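Local coordinates for aminotransferase (Psychrobacter arcticus 273-4, PDB 3IF2) that is a putative pyridoxal-phosphate-dependent amino-acid aminotransferase, possibly one that exchanges amino groups between valine and pyruvate, at the interface of chains A and B. Coordinates in Å, arbitrary orientation; residue numbers count along the deposited sequence, not the author numbering. Chains: chain A/B, Aminotransferase.

Contacts 1 and 2 lie about 15 Å apart, measured between the centres of their C-alpha atoms, and belong to one two-fold symmetric interface. Helix 115-126 of chain B serves both: its C-terminal end receives the N-terminal segment of chain A in contact 1, and its first turns pack against the end of the chain A helix 291-305 in contact 2. The equivalent helix of chain B supplies B:Met300 to contact 1. Because B:Gln116 of contact 2 also lines the cofactor pocket, pairing of the chains probably helps to shape the active site, as in the dimeric class I and II aminotransferases.

Contact 1: the interface of chains A and B. Residues chain A 5, 7-8, 11; chain B 124-125, 300.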
# COMPACT_ATOMS: atom_id res chain seq x y z
N SER A 5 0.90 -18.82 -8.98
CA SER A 5 1.67 -19.46 -7.92
C SER A 5 0.72 -19.87 -6.80
O SER A 5 -0.49 -19.62 -6.89
CB SER A 5 2.71 -18.48 -7.37
OG SER A 5 2.10 -17.41 -6.68
N PHE A 7 0.84 -18.69 -3.69
CA PHE A 7 0.51 -17.39 -3.10
C PHE A 7 -0.68 -16.78 -3.84
O PHE A 7 -1.66 -16.43 -3.24
CB PHE A 7 1.73 -16.44 -3.18
CG PHE A 7 1.48 -15.08 -2.60
CD1 PHE A 7 1.53 -14.87 -1.22
CD2 PHE A 7 1.20 -13.99 -3.43
CE1 PHE A 7 1.29 -13.59 -0.67
CE2 PHE A 7 0.97 -12.71 -2.89
CZ PHE A 7 1.02 -12.51 -1.52
N GLY A 8 -0.58 -16.73 -5.17
CA GLY A 8 -1.66 -16.23 -6.02
C GLY A 8 -2.96 -16.99 -5.89
O GLY A 8 -4.02 -16.37 -5.79
N PHE A 11 -5.44 -15.91 -3.19
CA PHE A 11 -6.27 -14.73 -3.50
C PHE A 11 -7.26 -14.94 -4.66
O PHE A 11 -8.16 -14.12 -4.84
CB PHE A 11 -5.38 -13.50 -3.73
CG PHE A 11 -4.46 -13.21 -2.58
CD1 PHE A 11 -4.90 -12.51 -1.46
CD2 PHE A 11 -3.17 -13.70 -2.58
CE1 PHE A 11 -4.06 -12.28 -0.37
CE2 PHE A 11 -2.32 -13.48 -1.50
CZ PHE A 11 -2.76 -12.77 -0.39
N ASN B 124 4.91 -11.98 -6.97
CA ASN B 124 4.48 -13.07 -6.06
C ASN B 124 3.26 -13.84 -6.62
O ASN B 124 2.96 -14.90 -6.12
CB ASN B 124 4.20 -12.56 -4.65
CG ASN B 124 5.46 -12.22 -3.92
OD1 ASN B 124 6.19 -13.12 -3.52
ND2 ASN B 124 5.72 -10.94 -3.73
N LEU B 125 2.56 -13.29 -7.62
CA LEU B 125 1.42 -13.98 -8.29
C LEU B 125 1.93 -14.92 -9.41
O LEU B 125 1.27 -15.91 -9.71
CB LEU B 125 0.39 -12.96 -8.85
CG LEU B 125 -0.79 -13.41 -9.74
CD1 LEU B 125 -1.65 -14.45 -9.08
CD2 LEU B 125 -1.66 -12.23 -10.16
N MSE B 300 -6.11 -9.09 -3.84
CA MSE B 300 -4.90 -8.78 -3.07
C MSE B 300 -5.02 -7.41 -2.37
O MSE B 300 -4.74 -7.31 -1.17
CB MSE B 300 -3.64 -8.90 -3.94
CG MSE B 300 -3.24 -10.36 -4.25
SE MSE B 300 -1.69 -10.41 -5.42
CE MSE B 300 -1.53 -12.34 -5.68
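The hydroxyl OG of A:Ser5 donates to the main-chain O of B:Asn124 at 2.7 Å and itself accepts a nearly straight bond from A:Gly8 N, 171° at the hydrogen. Its chi1 of 68° sets OG between the backbone N and the carbonyl carbon, where it caps the start of helix 6-12 while reaching the partner. Alongside, the backbone N of A:Ser5 bonds to B:Leu125 O at 3.0 Å, approaching from above the carbonyl plane. Two successive carbonyls at the end of a chain B helix thus receive donors from chain A.

Beside this polar pair, B:Asn124 CB lies above the plane of the A:Phe7 ring, just beyond the rim at CD2 and CE2, 3.5 Å from A:Phe7 CD2; the ring and the asparagine amide are inclined by 57°. On the other flank, selenomethionine B:Met300 runs at about a right angle to A:Phe11 and lays CG over one face of its ring, 3.8 Å from the centroid. The extended chain of B:Met300 carries the methyl CE on toward A:Phe7 CE2, 3.8 Å away. B:Leu125 CD1 packs on A:Gly8 CA at 3.5 Å, a glycine whose lack of a side chain permits the close approach.

The short N-terminal helix 6-12 of chain A therefore lies across the C-terminal end of helix 115-126 and the side of helix 291-304 of chain B.

Contact 2: the interface of chains A and B. Residues chain A 303-306; chain B 113, 116-117, 120.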
# COMPACT_ATOMS: atom_id res chain seq x y z
N VAL A 303 10.25 -2.21 0.33
CA VAL A 303 10.14 -3.29 -0.66
C VAL A 303 8.74 -3.37 -1.26
O VAL A 303 8.59 -3.45 -2.48
CB VAL A 303 10.58 -4.67 -0.03
CG1 VAL A 303 10.50 -5.77 -1.06
CG2 VAL A 303 11.98 -4.60 0.53
N VAL A 304 7.72 -3.35 -0.41
CA VAL A 304 6.32 -3.51 -0.86
C VAL A 304 5.74 -2.25 -1.48
O VAL A 304 4.99 -2.37 -2.46
CB VAL A 304 5.41 -3.96 0.30
CG1 VAL A 304 3.93 -4.08 -0.15
CG2 VAL A 304 5.91 -5.31 0.87
N ASN A 305 6.10 -1.08 -0.94
CA ASN A 305 5.51 0.21 -1.32
C ASN A 305 6.42 1.33 -1.81
O ASN A 305 5.91 2.34 -2.29
CB ASN A 305 4.78 0.76 -0.08
CG ASN A 305 3.64 -0.11 0.38
OD1 ASN A 305 2.93 -0.68 -0.44
ND2 ASN A 305 3.42 -0.17 1.68
N LEU A 306 7.74 1.17 -1.67
CA LEU A 306 8.74 2.23 -1.93
C LEU A 306 8.65 3.20 -0.73
O LEU A 306 9.57 3.30 0.07
CB LEU A 306 8.59 2.90 -3.31
CG LEU A 306 9.86 3.29 -4.06
CD1 LEU A 306 10.69 2.03 -4.32
CD2 LEU A 306 9.53 3.92 -5.40
N ASN B 113 -0.93 0.96 -4.72
CA ASN B 113 -0.22 2.03 -4.01
C ASN B 113 1.18 2.27 -4.58
O ASN B 113 2.19 2.07 -3.91
CB ASN B 113 -0.19 1.76 -2.50
CG ASN B 113 -1.57 1.77 -1.90
OD1 ASN B 113 -2.46 2.44 -2.44
ND2 ASN B 113 -1.77 1.04 -0.80
N GLN B 116 5.32 0.01 -7.53
CA GLN B 116 6.08 -0.88 -6.64
C GLN B 116 5.19 -1.92 -5.98
O GLN B 116 5.55 -3.09 -5.90
CB GLN B 116 6.82 -0.07 -5.57
CG GLN B 116 7.83 -0.89 -4.69
CD GLN B 116 9.02 -1.45 -5.48
OE1 GLN B 116 9.36 -0.97 -6.57
NE2 GLN B 116 9.66 -2.45 -4.92
N ASN B 117 4.01 -1.47 -5.55
CA ASN B 117 2.96 -2.32 -4.98
C ASN B 117 2.44 -3.30 -6.04
O ASN B 117 2.20 -4.47 -5.74
CB ASN B 117 1.85 -1.42 -4.37
CG ASN B 117 0.83 -2.17 -3.51
OD1 ASN B 117 -0.33 -1.75 -3.41
ND2 ASN B 117 1.25 -3.24 -2.86
N PHE B 120 5.16 -6.01 -6.36
CA PHE B 120 5.05 -6.89 -5.19
C PHE B 120 3.93 -7.92 -5.43
O PHE B 120 4.15 -9.09 -5.19
CB PHE B 120 4.79 -6.12 -3.89
CG PHE B 120 4.55 -7.02 -2.70
CD1 PHE B 120 5.61 -7.71 -2.12
CD2 PHE B 120 3.27 -7.18 -2.16
CE1 PHE B 120 5.39 -8.58 -0.99
CE2 PHE B 120 3.05 -8.02 -1.05
CZ PHE B 120 4.11 -8.73 -0.47
O HOH W 1 0.34 -0.61 0.11
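The C-terminal turn of helix 291-305 and the following A:Leu306 of chain A meet the first two turns of helix 115-126 of chain B, together with B:Asn113 in the loop just before it. A direct polar link is made by B:Gln116, whose amide NE2 donates to the main-chain O of A:Val303 at 2.8 Å. The bond is nearly straight, 173° at the hydrogen, and the acceptor lies almost in the glutamine amide plane, whereas the donor is tilted from the carbonyl plane of A:Val303. The glutamine leaves its backbone with CG opposite N and then bends at chi2 (64°), which swings the amide over to this carbonyl near the helix end. A:Leu306 crosses the same side chain at about a right angle, its CD1 4.0 Å from B:Gln116 CD. Since B:Gln116 also borders the pyridoxal-phosphate pocket, its hold on chain A probably helps to tie that pocket to the subunit boundary.

A:Val304 supplies the apolar core of the patch and has both its methyls against B:Phe120. A:Val304 CG2 sits over one face of the B:Phe120 ring, displaced toward the rim and 3.9 Å from the centroid, and A:Val304 CG1 lies 3.8 Å from B:Phe120 CD2. With CG1 anti to the valine N and CG2 anti to the carbonyl carbon, the two methyls rest together on the same face of the ring, CG2 toward CD1 and CE1, CG1 toward CD2.

Farther along, A:Asn305 and B:Asn117 run side by side, pointing the same way, their amide planes 75° apart. B:Asn117 turns its OD1 back to accept from B:Asn113 N in the carbonyl plane, on a lone pair, which probably helps to steady the loop before the helix. The B:Asn113 side chain then reaches chain A through a water: ND2 lies 2.8 Å from water 1, which in turn is 2.6 Å from A:Asn305 OD1.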